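Local coordinates for probable molybdopterin-guanine dinucleotide biosynthesis protein A (Aquifex aeolicus, PDB 2E8B) that probably transfers a GMP moiety from GTP to the molybdenum cofactor, with magnesium, to form molybdopterin guanine dinucleotide, at residues V14-L20 against E97-L103; V74-E78 against T90-H94; E81-I86 against D157-L163; D106-K111 against Y180-M185. One frame throughout, in Å; residues are numbered along the deposited sequence.

Interaction 1: V14-L20 against E97-L103; sequences VNTCYVL and EENVFVL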
loop_
_atom_site.group_PDB
_atom_site.type_symbol
_atom_site.label_atom_id
_atom_site.label_comp_id
_atom_site.label_asym_id
_atom_site.label_seq_id
_atom_site.Cartn_x
_atom_site.Cartn_y
_atom_site.Cartn_z
ATOM N N VAL A 14 3.244 -5.063 13.971
ATOM C CA VAL A 14 2.483 -4.930 12.738
ATOM C C VAL A 14 2.710 -6.251 12.010
ATOM O O VAL A 14 3.774 -6.481 11.433
ATOM C CB VAL A 14 2.996 -3.751 11.875
ATOM C CG1 VAL A 14 2.199 -3.670 10.576
ATOM C CG2 VAL A 14 2.870 -2.444 12.651
ATOM N N ASN A 15 1.714 -7.130 12.066
ATOM C CA ASN A 15 1.815 -8.443 11.441
ATOM C C ASN A 15 1.047 -8.590 10.134
ATOM O O ASN A 15 1.154 -9.620 9.467
ATOM C CB ASN A 15 1.328 -9.519 12.415
ATOM C CG ASN A 15 2.130 -9.552 13.698
ATOM O OD1 ASN A 15 3.342 -9.767 13.680
ATOM N ND2 ASN A 15 1.455 -9.341 14.823
ATOM N N THR A 16 0.272 -7.575 9.759
ATOM C CA THR A 16 -0.506 -7.669 8.529
ATOM C C THR A 16 -0.223 -6.533 7.550
ATOM O O THR A 16 0.077 -5.407 7.948
ATOM C CB THR A 16 -2.017 -7.711 8.840
ATOM O OG1 THR A 16 -2.472 -6.407 9.216
ATOM C CG2 THR A 16 -2.286 -8.666 9.995
ATOM N N CYS A 17 -0.320 -6.847 6.262
ATOM C CA CYS A 17 -0.069 -5.874 5.209
ATOM C C CYS A 17 -1.123 -5.970 4.114
ATOM O O CYS A 17 -1.572 -7.063 3.759
ATOM C CB CYS A 17 1.317 -6.115 4.605
ATOM S SG CYS A 17 1.805 -5.046 3.215
ATOM N N TYR A 18 -1.503 -4.816 3.575
ATOM C CA TYR A 18 -2.484 -4.749 2.505
ATOM C C TYR A 18 -1.808 -4.204 1.262
ATOM O O TYR A 18 -1.262 -3.109 1.283
ATOM C CB TYR A 18 -3.636 -3.839 2.909
ATOM C CG TYR A 18 -4.461 -4.433 4.009
ATOM C CD1 TYR A 18 -4.091 -4.266 5.337
ATOM C CD2 TYR A 18 -5.572 -5.225 3.720
ATOM C CE1 TYR A 18 -4.798 -4.877 6.359
ATOM C CE2 TYR A 18 -6.294 -5.843 4.735
ATOM C CZ TYR A 18 -5.897 -5.664 6.052
ATOM O OH TYR A 18 -6.591 -6.266 7.065
ATOM N N VAL A 19 -1.828 -4.993 0.193
ATOM C CA VAL A 19 -1.232 -4.591 -1.071
ATOM C C VAL A 19 -2.366 -4.059 -1.931
ATOM O O VAL A 19 -3.305 -4.789 -2.257
ATOM C CB VAL A 19 -0.554 -5.789 -1.772
ATOM C CG1 VAL A 19 -0.040 -5.372 -3.139
ATOM C CG2 VAL A 19 0.586 -6.312 -0.913
ATOM N N LEU A 20 -2.281 -2.781 -2.287
ATOM C CA LEU A 20 -3.318 -2.131 -3.081
ATOM C C LEU A 20 -3.165 -2.384 -4.578
ATOM O O LEU A 20 -2.202 -1.936 -5.194
ATOM C CB LEU A 20 -3.318 -0.623 -2.798
ATOM C CG LEU A 20 -3.381 -0.242 -1.317
ATOM C CD1 LEU A 20 -3.467 1.273 -1.165
ATOM C CD2 LEU A 20 -4.595 -0.899 -0.675
ATOM N N GLU A 97 -5.901 -5.755 13.306
ATOM C CA GLU A 97 -4.977 -5.239 14.311
ATOM C C GLU A 97 -5.054 -3.713 14.271
ATOM O O GLU A 97 -5.551 -3.144 13.301
ATOM C CB GLU A 97 -3.546 -5.707 14.027
ATOM C CG GLU A 97 -3.363 -7.222 14.028
ATOM C CD GLU A 97 -1.900 -7.633 14.049
ATOM O OE1 GLU A 97 -1.124 -7.121 13.218
ATOM O OE2 GLU A 97 -1.525 -8.474 14.894
ATOM N N GLU A 98 -4.560 -3.057 15.316
ATOM C CA GLU A 98 -4.613 -1.597 15.406
ATOM C C GLU A 98 -3.788 -0.845 14.366
ATOM O O GLU A 98 -4.162 0.251 13.942
ATOM C CB GLU A 98 -4.191 -1.143 16.807
ATOM C CG GLU A 98 -4.201 0.366 16.994
ATOM C CD GLU A 98 -5.552 0.982 16.679
ATOM O OE1 GLU A 98 -6.547 0.600 17.330
ATOM O OE2 GLU A 98 -5.618 1.848 15.780
ATOM N N ASN A 99 -2.661 -1.421 13.968
ATOM C CA ASN A 99 -1.799 -0.795 12.974
ATOM C C ASN A 99 -1.490 -1.812 11.884
ATOM O O ASN A 99 -1.115 -2.947 12.176
ATOM C CB ASN A 99 -0.502 -0.317 13.629
ATOM C CG ASN A 99 -0.746 0.688 14.733
ATOM O OD1 ASN A 99 -1.297 1.763 14.497
ATOM N ND2 ASN A 99 -0.340 0.343 15.951
ATOM N N VAL A 100 -1.661 -1.411 10.628
ATOM C CA VAL A 100 -1.393 -2.312 9.519
ATOM C C VAL A 100 -0.531 -1.632 8.468
ATOM O O VAL A 100 -0.527 -0.403 8.350
ATOM C CB VAL A 100 -2.708 -2.800 8.854
ATOM C CG1 VAL A 100 -3.583 -3.509 9.888
ATOM C CG2 VAL A 100 -3.450 -1.627 8.230
ATOM N N PHE A 101 0.221 -2.432 7.719
ATOM C CA PHE A 101 1.062 -1.872 6.678
ATOM C C PHE A 101 0.257 -1.756 5.389
ATOM O O PHE A 101 -0.636 -2.567 5.120
ATOM C CB PHE A 101 2.297 -2.744 6.435
ATOM C CG PHE A 101 3.460 -1.976 5.881
ATOM C CD1 PHE A 101 3.586 -1.766 4.514
ATOM C CD2 PHE A 101 4.394 -1.399 6.737
ATOM C CE1 PHE A 101 4.623 -0.985 4.004
ATOM C CE2 PHE A 101 5.435 -0.616 6.236
ATOM C CZ PHE A 101 5.547 -0.408 4.864
ATOM N N VAL A 102 0.566 -0.725 4.610
ATOM C CA VAL A 102 -0.096 -0.479 3.335
ATOM C C VAL A 102 1.015 -0.366 2.307
ATOM O O VAL A 102 1.987 0.369 2.502
ATOM C CB VAL A 102 -0.917 0.824 3.372
ATOM C CG1 VAL A 102 -1.471 1.132 1.985
ATOM C CG2 VAL A 102 -2.061 0.683 4.368
ATOM N N LEU A 103 0.868 -1.097 1.210
ATOM C CA LEU A 103 1.893 -1.131 0.183
ATOM C C LEU A 103 1.257 -1.120 -1.202
ATOM O O LEU A 103 0.476 -2.007 -1.536
ATOM C CB LEU A 103 2.725 -2.404 0.387
ATOM C CG LEU A 103 4.039 -2.662 -0.342
ATOM C CD1 LEU A 103 5.034 -1.545 -0.053
ATOM C CD2 LEU A 103 4.603 -4.002 0.134
HETATM O O HOH W 1 -1.016 -5.427 11.391
#

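Interaction 2: V74-E78 against T90-H94; sequences VVLDE and TALKH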
loop_
_atom_site.group_PDB
_atom_site.type_symbol
_atom_site.label_atom_id
_atom_site.label_comp_id
_atom_site.label_asym_id
_atom_site.label_seq_id
_atom_site.Cartn_x
_atom_site.Cartn_y
_atom_site.Cartn_z
ATOM N N VAL A 74 -7.991 -12.086 -1.255
ATOM C CA VAL A 74 -8.388 -10.765 -1.728
ATOM C C VAL A 74 -9.443 -10.107 -0.855
ATOM O O VAL A 74 -10.456 -10.722 -0.519
ATOM C CB VAL A 74 -8.968 -10.839 -3.162
ATOM C CG1 VAL A 74 -9.427 -9.455 -3.612
ATOM C CG2 VAL A 74 -7.935 -11.399 -4.122
ATOM N N VAL A 75 -9.198 -8.857 -0.474
ATOM C CA VAL A 75 -10.166 -8.105 0.307
ATOM C C VAL A 75 -10.825 -7.230 -0.751
ATOM O O VAL A 75 -10.170 -6.412 -1.393
ATOM C CB VAL A 75 -9.491 -7.245 1.395
ATOM C CG1 VAL A 75 -10.532 -6.381 2.088
ATOM C CG2 VAL A 75 -8.810 -8.153 2.417
ATOM N N LEU A 76 -12.122 -7.433 -0.944
ATOM C CA LEU A 76 -12.872 -6.723 -1.970
ATOM C C LEU A 76 -13.196 -5.249 -1.761
ATOM O O LEU A 76 -13.789 -4.857 -0.758
ATOM C CB LEU A 76 -14.177 -7.475 -2.249
ATOM C CG LEU A 76 -14.975 -7.040 -3.475
ATOM C CD1 LEU A 76 -14.201 -7.414 -4.723
ATOM C CD2 LEU A 76 -16.339 -7.708 -3.477
ATOM N N ASP A 77 -12.796 -4.444 -2.741
ATOM C CA ASP A 77 -13.067 -3.013 -2.775
ATOM C C ASP A 77 -14.387 -2.991 -3.552
ATOM O O ASP A 77 -14.406 -3.218 -4.765
ATOM C CB ASP A 77 -11.955 -2.307 -3.557
ATOM C CG ASP A 77 -12.294 -0.871 -3.915
ATOM O OD1 ASP A 77 -13.462 -0.461 -3.753
ATOM O OD2 ASP A 77 -11.380 -0.157 -4.383
ATOM N N GLU A 78 -15.483 -2.731 -2.845
ATOM C CA GLU A 78 -16.813 -2.748 -3.445
ATOM C C GLU A 78 -17.276 -1.456 -4.119
ATOM O O GLU A 78 -18.375 -1.398 -4.668
ATOM C CB GLU A 78 -17.830 -3.172 -2.381
ATOM C CG GLU A 78 -17.378 -4.399 -1.593
ATOM C CD GLU A 78 -18.328 -4.781 -0.475
ATOM O OE1 GLU A 78 -19.376 -5.397 -0.765
ATOM O OE2 GLU A 78 -18.028 -4.460 0.694
ATOM N N THR A 90 -10.823 0.552 2.471
ATOM C CA THR A 90 -11.106 -0.876 2.413
ATOM C C THR A 90 -10.133 -1.678 3.269
ATOM O O THR A 90 -10.529 -2.620 3.948
ATOM C CB THR A 90 -11.049 -1.383 0.965
ATOM O OG1 THR A 90 -12.025 -0.678 0.187
ATOM C CG2 THR A 90 -11.345 -2.881 0.904
ATOM N N ALA A 91 -8.859 -1.296 3.240
ATOM C CA ALA A 91 -7.845 -1.989 4.020
ATOM C C ALA A 91 -8.084 -1.821 5.521
ATOM O O ALA A 91 -8.070 -2.796 6.274
ATOM C CB ALA A 91 -6.459 -1.455 3.658
ATOM N N LEU A 92 -8.310 -0.582 5.949
ATOM C CA LEU A 92 -8.515 -0.295 7.365
ATOM C C LEU A 92 -9.809 -0.869 7.923
ATOM O O LEU A 92 -9.882 -1.226 9.100
ATOM C CB LEU A 92 -8.444 1.209 7.604
ATOM C CG LEU A 92 -7.052 1.781 7.326
ATOM C CD1 LEU A 92 -7.067 3.282 7.507
ATOM C CD2 LEU A 92 -6.033 1.136 8.259
ATOM N N LYS A 93 -10.826 -0.966 7.075
ATOM C CA LYS A 93 -12.106 -1.531 7.487
ATOM C C LYS A 93 -11.907 -3.017 7.804
ATOM O O LYS A 93 -12.481 -3.551 8.756
ATOM C CB LYS A 93 -13.117 -1.359 6.350
ATOM C CG LYS A 93 -14.492 -1.956 6.583
ATOM C CD LYS A 93 -15.353 -1.727 5.345
ATOM C CE LYS A 93 -16.726 -2.351 5.473
ATOM N NZ LYS A 93 -17.531 -2.080 4.251
ATOM N N HIS A 94 -11.067 -3.672 7.007
ATOM C CA HIS A 94 -10.783 -5.092 7.169
ATOM C C HIS A 94 -9.782 -5.376 8.285
ATOM O O HIS A 94 -9.825 -6.436 8.900
ATOM C CB HIS A 94 -10.236 -5.663 5.855
ATOM C CG HIS A 94 -9.908 -7.123 5.914
ATOM N ND1 HIS A 94 -10.858 -8.109 5.761
ATOM C CD2 HIS A 94 -8.730 -7.763 6.106
ATOM C CE1 HIS A 94 -10.281 -9.294 5.852
ATOM N NE2 HIS A 94 -8.989 -9.111 6.062
HETATM O O HOH W 2 -14.867 -1.723 -0.089
#

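Interaction 3: E81-I86 against D157-L163; sequences ESASII and DYRIWAL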
loop_
_atom_site.group_PDB
_atom_site.type_symbol
_atom_site.label_atom_id
_atom_site.label_comp_id
_atom_site.label_asym_id
_atom_site.label_seq_id
_atom_site.Cartn_x
_atom_site.Cartn_y
_atom_site.Cartn_z
ATOM N N GLU A 81 -15.915 3.763 -7.987
ATOM C CA GLU A 81 -14.842 4.722 -8.212
ATOM C C GLU A 81 -13.487 4.149 -7.833
ATOM O O GLU A 81 -13.356 3.451 -6.829
ATOM C CB GLU A 81 -15.075 5.994 -7.400
ATOM C CG GLU A 81 -16.115 6.936 -7.970
ATOM C CD GLU A 81 -16.332 8.129 -7.070
ATOM O OE1 GLU A 81 -16.786 7.921 -5.927
ATOM O OE2 GLU A 81 -16.044 9.268 -7.496
ATOM N N SER A 82 -12.479 4.459 -8.638
ATOM C CA SER A 82 -11.130 3.983 -8.380
ATOM C C SER A 82 -10.279 5.121 -7.824
ATOM O O SER A 82 -9.798 5.973 -8.570
ATOM C CB SER A 82 -10.506 3.445 -9.667
ATOM O OG SER A 82 -9.178 3.006 -9.447
ATOM N N ALA A 83 -10.104 5.128 -6.507
ATOM C CA ALA A 83 -9.312 6.151 -5.836
ATOM C C ALA A 83 -8.482 5.482 -4.751
ATOM O O ALA A 83 -8.945 4.558 -4.081
ATOM C CB ALA A 83 -10.226 7.209 -5.227
ATOM N N SER A 84 -7.251 5.944 -4.578
ATOM C CA SER A 84 -6.369 5.357 -3.577
ATOM C C SER A 84 -6.953 5.421 -2.174
ATOM O O SER A 84 -6.778 4.492 -1.382
ATOM C CB SER A 84 -5.009 6.055 -3.604
ATOM O OG SER A 84 -4.378 5.845 -4.853
ATOM N N ILE A 85 -7.655 6.508 -1.866
ATOM C CA ILE A 85 -8.231 6.659 -0.534
ATOM C C ILE A 85 -9.288 5.591 -0.272
ATOM O O ILE A 85 -9.513 5.199 0.871
ATOM C CB ILE A 85 -8.827 8.082 -0.331
ATOM C CG1 ILE A 85 -9.130 8.307 1.154
ATOM C CG2 ILE A 85 -10.082 8.253 -1.158
ATOM C CD1 ILE A 85 -9.564 9.727 1.491
ATOM N N ILE A 86 -9.928 5.109 -1.335
ATOM C CA ILE A 86 -10.943 4.067 -1.196
ATOM C C ILE A 86 -10.272 2.720 -0.919
ATOM O O ILE A 86 -10.814 1.884 -0.198
ATOM C CB ILE A 86 -11.823 3.986 -2.462
ATOM C CG1 ILE A 86 -12.708 5.240 -2.527
ATOM C CG2 ILE A 86 -12.663 2.712 -2.441
ATOM C CD1 ILE A 86 -13.640 5.303 -3.720
ATOM N N ASP A 157 -14.000 14.450 -0.441
ATOM C CA ASP A 157 -12.586 14.811 -0.557
ATOM C C ASP A 157 -11.771 13.521 -0.562
ATOM O O ASP A 157 -11.550 12.913 0.484
ATOM C CB ASP A 157 -12.168 15.689 0.626
ATOM C CG ASP A 157 -10.798 16.332 0.433
ATOM O OD1 ASP A 157 -10.050 15.927 -0.490
ATOM O OD2 ASP A 157 -10.466 17.244 1.219
ATOM N N TYR A 158 -11.330 13.114 -1.748
ATOM C CA TYR A 158 -10.561 11.883 -1.911
ATOM C C TYR A 158 -9.054 12.081 -1.809
ATOM O O TYR A 158 -8.290 11.133 -1.992
ATOM C CB TYR A 158 -10.874 11.256 -3.271
ATOM C CG TYR A 158 -12.262 10.659 -3.412
ATOM C CD1 TYR A 158 -13.289 10.980 -2.520
ATOM C CD2 TYR A 158 -12.548 9.788 -4.464
ATOM C CE1 TYR A 158 -14.572 10.442 -2.680
ATOM C CE2 TYR A 158 -13.818 9.253 -4.632
ATOM C CZ TYR A 158 -14.823 9.583 -3.739
ATOM O OH TYR A 158 -16.083 9.064 -3.920
ATOM N N ARG A 159 -8.616 13.303 -1.527
ATOM C CA ARG A 159 -7.184 13.561 -1.433
ATOM C C ARG A 159 -6.559 12.949 -0.188
ATOM O O ARG A 159 -6.936 13.294 0.931
ATOM C CB ARG A 159 -6.924 15.064 -1.427
ATOM C CG ARG A 159 -7.436 15.789 -2.652
ATOM C CD ARG A 159 -7.280 17.285 -2.460
ATOM N NE ARG A 159 -8.131 17.768 -1.375
ATOM C CZ ARG A 159 -8.033 18.978 -0.832
ATOM N NH1 ARG A 159 -7.113 19.829 -1.271
ATOM N NH2 ARG A 159 -8.867 19.343 0.136
ATOM N N ILE A 160 -5.607 12.038 -0.371
ATOM C CA ILE A 160 -4.945 11.444 0.785
ATOM C C ILE A 160 -4.036 12.498 1.415
ATOM O O ILE A 160 -3.756 12.451 2.615
ATOM C CB ILE A 160 -4.133 10.190 0.397
ATOM C CG1 ILE A 160 -5.095 9.087 -0.071
ATOM C CG2 ILE A 160 -3.337 9.684 1.598
ATOM C CD1 ILE A 160 -4.399 7.816 -0.543
ATOM N N TRP A 161 -3.573 13.451 0.610
ATOM C CA TRP A 161 -2.731 14.527 1.139
ATOM C C TRP A 161 -3.528 15.317 2.166
ATOM O O TRP A 161 -3.019 15.664 3.226
ATOM C CB TRP A 161 -2.280 15.493 0.039
ATOM C CG TRP A 161 -1.157 15.007 -0.821
ATOM C CD1 TRP A 161 -0.372 13.906 -0.618
ATOM C CD2 TRP A 161 -0.683 15.622 -2.023
ATOM N NE1 TRP A 161 0.562 13.799 -1.624
ATOM C CE2 TRP A 161 0.395 14.841 -2.498
ATOM C CE3 TRP A 161 -1.063 16.761 -2.747
ATOM C CZ2 TRP A 161 1.098 15.161 -3.665
ATOM C CZ3 TRP A 161 -0.365 17.079 -3.909
ATOM C CH2 TRP A 161 0.703 16.282 -4.353
ATOM N N ALA A 162 -4.787 15.602 1.845
ATOM C CA ALA A 162 -5.652 16.356 2.750
ATOM C C ALA A 162 -5.961 15.521 3.982
ATOM O O ALA A 162 -6.009 16.034 5.101
ATOM C CB ALA A 162 -6.947 16.747 2.035
ATOM N N LEU A 163 -6.178 14.230 3.772
ATOM C CA LEU A 163 -6.461 13.323 4.877
ATOM C C LEU A 163 -5.296 13.335 5.861
ATOM O O LEU A 163 -5.494 13.487 7.067
ATOM C CB LEU A 163 -6.661 11.896 4.364
ATOM C CG LEU A 163 -6.696 10.798 5.435
ATOM C CD1 LEU A 163 -7.981 10.910 6.268
ATOM C CD2 LEU A 163 -6.625 9.427 4.763
HETATM O O HOH W 3 -7.590 8.981 -3.432
#

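Interaction 4: D106-K111 against Y180-M185; sequences DLPLMK and YTLLNM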
loop_
_atom_site.group_PDB
_atom_site.type_symbol
_atom_site.label_atom_id
_atom_site.label_comp_id
_atom_site.label_asym_id
_atom_site.label_seq_id
_atom_site.Cartn_x
_atom_site.Cartn_y
_atom_site.Cartn_z
ATOM N N ASP A 106 2.239 -1.267 -7.322
ATOM C CA ASP A 106 2.933 -0.843 -8.542
ATOM C C ASP A 106 4.381 -0.391 -8.334
ATOM O O ASP A 106 4.889 0.453 -9.074
ATOM C CB ASP A 106 2.137 0.280 -9.213
ATOM C CG ASP A 106 2.080 1.536 -8.368
ATOM O OD1 ASP A 106 2.590 1.506 -7.228
ATOM O OD2 ASP A 106 1.522 2.549 -8.843
ATOM N N LEU A 107 5.051 -0.965 -7.343
ATOM C CA LEU A 107 6.439 -0.617 -7.036
ATOM C C LEU A 107 7.357 -1.770 -7.441
ATOM O O LEU A 107 7.647 -2.662 -6.647
ATOM C CB LEU A 107 6.559 -0.313 -5.545
ATOM C CG LEU A 107 5.664 0.871 -5.150
ATOM C CD1 LEU A 107 5.538 0.962 -3.636
ATOM C CD2 LEU A 107 6.236 2.160 -5.726
ATOM N N PRO A 108 7.848 -1.738 -8.692
ATOM C CA PRO A 108 8.727 -2.749 -9.282
ATOM C C PRO A 108 10.066 -3.023 -8.614
ATOM O O PRO A 108 10.649 -4.088 -8.816
ATOM C CB PRO A 108 8.888 -2.257 -10.718
ATOM C CG PRO A 108 8.880 -0.775 -10.555
ATOM C CD PRO A 108 7.743 -0.559 -9.571
ATOM N N LEU A 109 10.557 -2.076 -7.820
ATOM C CA LEU A 109 11.848 -2.249 -7.166
ATOM C C LEU A 109 11.799 -2.377 -5.643
ATOM O O LEU A 109 12.842 -2.365 -4.984
ATOM C CB LEU A 109 12.769 -1.093 -7.559
ATOM C CG LEU A 109 13.085 -1.065 -9.056
ATOM C CD1 LEU A 109 13.806 0.221 -9.411
ATOM C CD2 LEU A 109 13.929 -2.278 -9.420
ATOM N N MET A 110 10.603 -2.519 -5.085
ATOM C CA MET A 110 10.465 -2.644 -3.635
ATOM C C MET A 110 11.290 -3.798 -3.073
ATOM O O MET A 110 11.401 -4.866 -3.679
ATOM C CB MET A 110 8.988 -2.819 -3.247
ATOM C CG MET A 110 8.711 -2.898 -1.739
ATOM S SD MET A 110 9.304 -1.477 -0.740
ATOM C CE MET A 110 8.488 -0.105 -1.565
ATOM N N LYS A 111 11.893 -3.550 -1.917
ATOM C CA LYS A 111 12.704 -4.543 -1.227
ATOM C C LYS A 111 12.243 -4.600 0.215
ATOM O O LYS A 111 11.770 -3.610 0.765
ATOM C CB LYS A 111 14.186 -4.169 -1.263
ATOM C CG LYS A 111 14.894 -4.542 -2.547
ATOM C CD LYS A 111 16.400 -4.589 -2.337
ATOM C CE LYS A 111 17.097 -5.218 -3.538
ATOM N NZ LYS A 111 18.555 -5.424 -3.307
ATOM N N TYR A 180 15.683 4.216 -4.458
ATOM C CA TYR A 180 15.299 3.665 -5.754
ATOM C C TYR A 180 14.219 2.590 -5.630
ATOM O O TYR A 180 13.516 2.298 -6.597
ATOM C CB TYR A 180 16.531 3.089 -6.467
ATOM C CG TYR A 180 16.930 1.705 -6.008
ATOM C CD1 TYR A 180 17.681 1.523 -4.849
ATOM C CD2 TYR A 180 16.544 0.572 -6.728
ATOM C CE1 TYR A 180 18.037 0.248 -4.415
ATOM C CE2 TYR A 180 16.898 -0.705 -6.304
ATOM C CZ TYR A 180 17.644 -0.860 -5.146
ATOM O OH TYR A 180 18.001 -2.116 -4.716
ATOM N N THR A 181 14.073 2.016 -4.439
ATOM C CA THR A 181 13.083 0.965 -4.237
ATOM C C THR A 181 11.658 1.504 -4.276
ATOM O O THR A 181 10.701 0.731 -4.263
ATOM C CB THR A 181 13.291 0.229 -2.889
ATOM O OG1 THR A 181 12.997 1.113 -1.801
ATOM C CG2 THR A 181 14.731 -0.262 -2.770
ATOM N N LEU A 182 11.520 2.823 -4.335
ATOM C CA LEU A 182 10.201 3.454 -4.364
ATOM C C LEU A 182 9.809 3.999 -5.735
ATOM O O LEU A 182 8.781 4.663 -5.879
ATOM C CB LEU A 182 10.151 4.578 -3.321
ATOM C CG LEU A 182 10.028 4.056 -1.885
ATOM C CD1 LEU A 182 10.683 5.007 -0.905
ATOM C CD2 LEU A 182 8.559 3.860 -1.551
ATOM N N LEU A 183 10.623 3.720 -6.746
ATOM C CA LEU A 183 10.324 4.204 -8.091
ATOM C C LEU A 183 9.167 3.427 -8.717
ATOM O O LEU A 183 8.845 2.318 -8.290
ATOM C CB LEU A 183 11.565 4.081 -8.981
ATOM C CG LEU A 183 12.780 4.932 -8.600
ATOM C CD1 LEU A 183 13.970 4.557 -9.471
ATOM C CD2 LEU A 183 12.440 6.402 -8.764
ATOM N N ASN A 184 8.532 4.022 -9.721
ATOM C CA ASN A 184 7.435 3.357 -10.416
ATOM C C ASN A 184 7.954 2.949 -11.786
ATOM O O ASN A 184 9.081 3.278 -12.141
ATOM C CB ASN A 184 6.239 4.300 -10.589
ATOM C CG ASN A 184 5.793 4.929 -9.287
ATOM O OD1 ASN A 184 6.440 5.842 -8.775
ATOM N ND2 ASN A 184 4.688 4.437 -8.738
ATOM N N MET A 185 7.142 2.221 -12.544
ATOM C CA MET A 185 7.532 1.798 -13.887
ATOM C C MET A 185 7.076 2.772 -14.973
ATOM O O MET A 185 5.905 3.146 -15.022
ATOM C CB MET A 185 6.843 0.478 -14.252
ATOM C CG MET A 185 7.552 -0.783 -13.761
ATOM S SD MET A 185 8.949 -1.288 -14.809
ATOM C CE MET A 185 10.333 -0.728 -13.855
HETATM O O HOH W 4 3.972 1.990 -11.184
HETATM O O HOH W 5 2.416 4.286 -6.921
HETATM O O HOH W 6 9.554 0.334 -6.821
HETATM O O HOH W 7 18.979 -2.882 -2.433
#

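Interaction 1: V14-L20 against E97-L103
Parallel pairing between strands far apart in sequence is the rule at the centre of a Rossmann-like sheet, and strands 16-20 and 99-103 follow it closely. Their short axes approach to 4.6 Å at 27°. Four backbone hydrogen bonds join them, each strand giving and receiving in turn: Phe101 N to Thr16 O (3.0 Å), Tyr18 N to Phe101 O (2.9 Å), Leu103 N to Tyr18 O (2.9 Å) and Leu20 N to Leu103 O (3.0 Å). CA-H...O contacts accompany them, the shortest from Val19 CA to Leu103 O at 3.1 Å.

Apolar packing covers both faces. On one, Cys17 SG makes an oblique sulfur-aromatic approach to the Phe101 ring, 4.0 Å from Phe101 CD1, and packs 4.0 Å from Leu103 CB; helix 32-51 covers Cys17, Val19 and Leu103. On the other, the ring edge of Tyr18 brings CE1 to 3.9 Å from Val100 CB.

Polar side chains take over where the strands begin. Glu97 grips Asn15 twice, accepting from Asn15 N at OE1 and from Asn15 ND2 at OE2, both 3.1 Å. A water accepts from Thr16 N (3.0 Å) and donates to Glu97 OE1 (2.5 Å) and Asn99 O (2.6 Å). The chemistry implies a carboxylate-and-water closure at the N-terminal end of the pair; at the other, Leu20 is the first of three residues predicted to bind GTP.

Interaction 2: V74-E78 against T90-H94
Helix 90-94 crosses edge strand 74-76 at 107°, the axes 9.0 Å apart, and the rotamers of Val75, Thr90 and His94 shape the packing. Val75, in the t rotamer, points toward the helix. Its CG2 sits over one face of the His94 imidazole, 3.6 Å from the ring centroid and 6° off its normal, a CH-pi contact, while Val75 CG1 reaches Thr90 CG2 (3.8 Å) and also lies near the base of the histidine side chain. His94, also t at chi1, presents one ring face to the valine and meets the Tyr58 ring edge-to-face.

Thr90 adopts the m rotamer, which sends CG2 to 3.6 Å from Leu76 O and lets OG1 bond back to Ile86 O one helical turn earlier. Thr90 OG1 also accepts from a water (3.0 Å) that accepts from Glu78 N (3.0 Å), bridging the loop after the strand to the helix. Farther out, fully extended Lys93 places NZ 4.3 Å from Glu78 OE2, beyond a salt bridge.

Asp77, predicted to bind GTP, turns sideways; its OD2 pairs with Lys62 and its OD1 accepts from Phe79 N. Apolar contact and one water therefore join the helix to the strand and the loop after it, with the Asp77 carboxylate engaged in other bonds.

Interaction 3: E81-I86 against D157-L163
Tyr158 OH donates to Glu81 OE1 across only 2.4 Å, an exceptionally short hydrogen bond that ties the loop before helix 84-94 to the one before helix 160-167. Here the residues ahead of two helices meet. With chi1 at m, the tyrosine extends its ring along the other segment, where Ala83 CB approaches Tyr158 CD2 at 3.6 Å and Ile86 CD1 approaches Tyr158 CE2 at 4.1 Å. Ile86 also touches Asp77, predicted to bind GTP, so the contact lies beside the predicted nucleotide site.

Ile85 supplies the apolar centre of the first segment's side. Ile85 CG2 is 3.8 Å from Tyr158 CB, Ile85 CB 3.9 Å from Ile160 CG1, and Ile85 CD1 4.4 Å from Leu163 CD2. Ser84 CB touches Ile160 CD1 (3.6 Å), and Ile153 of helix 146-154 also touches Ile85.

The second helix start has its own brace: Asp157 OD1 accepts from Arg159 N (3.2 Å) in an Asx turn and from Arg159 NE (2.8 Å) in a salt bridge, while OD2 also pairs with Arg152. A water accepts from Ile85 N (2.9 Å) and donates to Tyr158 O (2.7 Å). The amide of the first helical turn is thereby satisfied through solvent, and the direct polar link rests on the Tyr158-Glu81 pair beside an isoleucine-rich interior.

Interaction 4: D106-K111 against Y180-M185
No direct hydrogen bond crosses these two segments; waters and apolar packing join them. Tyr180 begins with its ring edge toward Leu109, whose CD1 lies 3.8 Å from Tyr180 CD2; a water also links Tyr180 OH (2.6 Å) to Lys111 NZ (2.7 Å). Thr181 follows, its CB 3.4 Å from Leu109 O, while its OG1 bonds to Leu178 O and Thr114. Leu182 points its CB away, yet its CD2 reaches Met110 CE at 4.0 Å. The partner here is a type I turn, Leu107 to Met110, following strand 99-104 of the GT-A-like nucleotidyltransferase fold, and Asp106 just before it is predicted to bind GTP and magnesium. At Leu183, O comes 3.3 Å from Pro108 CD and shares a water with Thr181 O and Leu109 N, at 2.6, 2.8 and 2.8 Å. Asn184 ND2 gives a weak bond (2.9 Å) to a water that donates to Asp106 OD2 (2.7 Å), while Asp106 OD1 bonds Ser104 OG. Met185 packs CG against Pro108 CG at 3.5 Å.

Interactions 1 and 2 meet at the Tyr18 ring, with Ala91 CB over its face, 3.6 Å from Tyr18 CG, and Val75 CG2 near its edge, 4.1 Å from Tyr18 CE2, so the ring connects the strand pair to helix 84-94 and strand 74-76. Interaction 2 is nested in the loop that interaction 1 closes. Interactions 2 and 3 use different turns of helix 84-94 and meet where Ile86 CG2 is 3.5 Å from Asp77 OD1. On the other side of the chain's centre, interaction 4 touches interaction 1 through Leu103 CD1 and Met110 CE, 4.0 Å apart. The predicted nucleotide site lies among them: the side chain of Leu20 is about 8 Å from those of both Asp77 and Asp106.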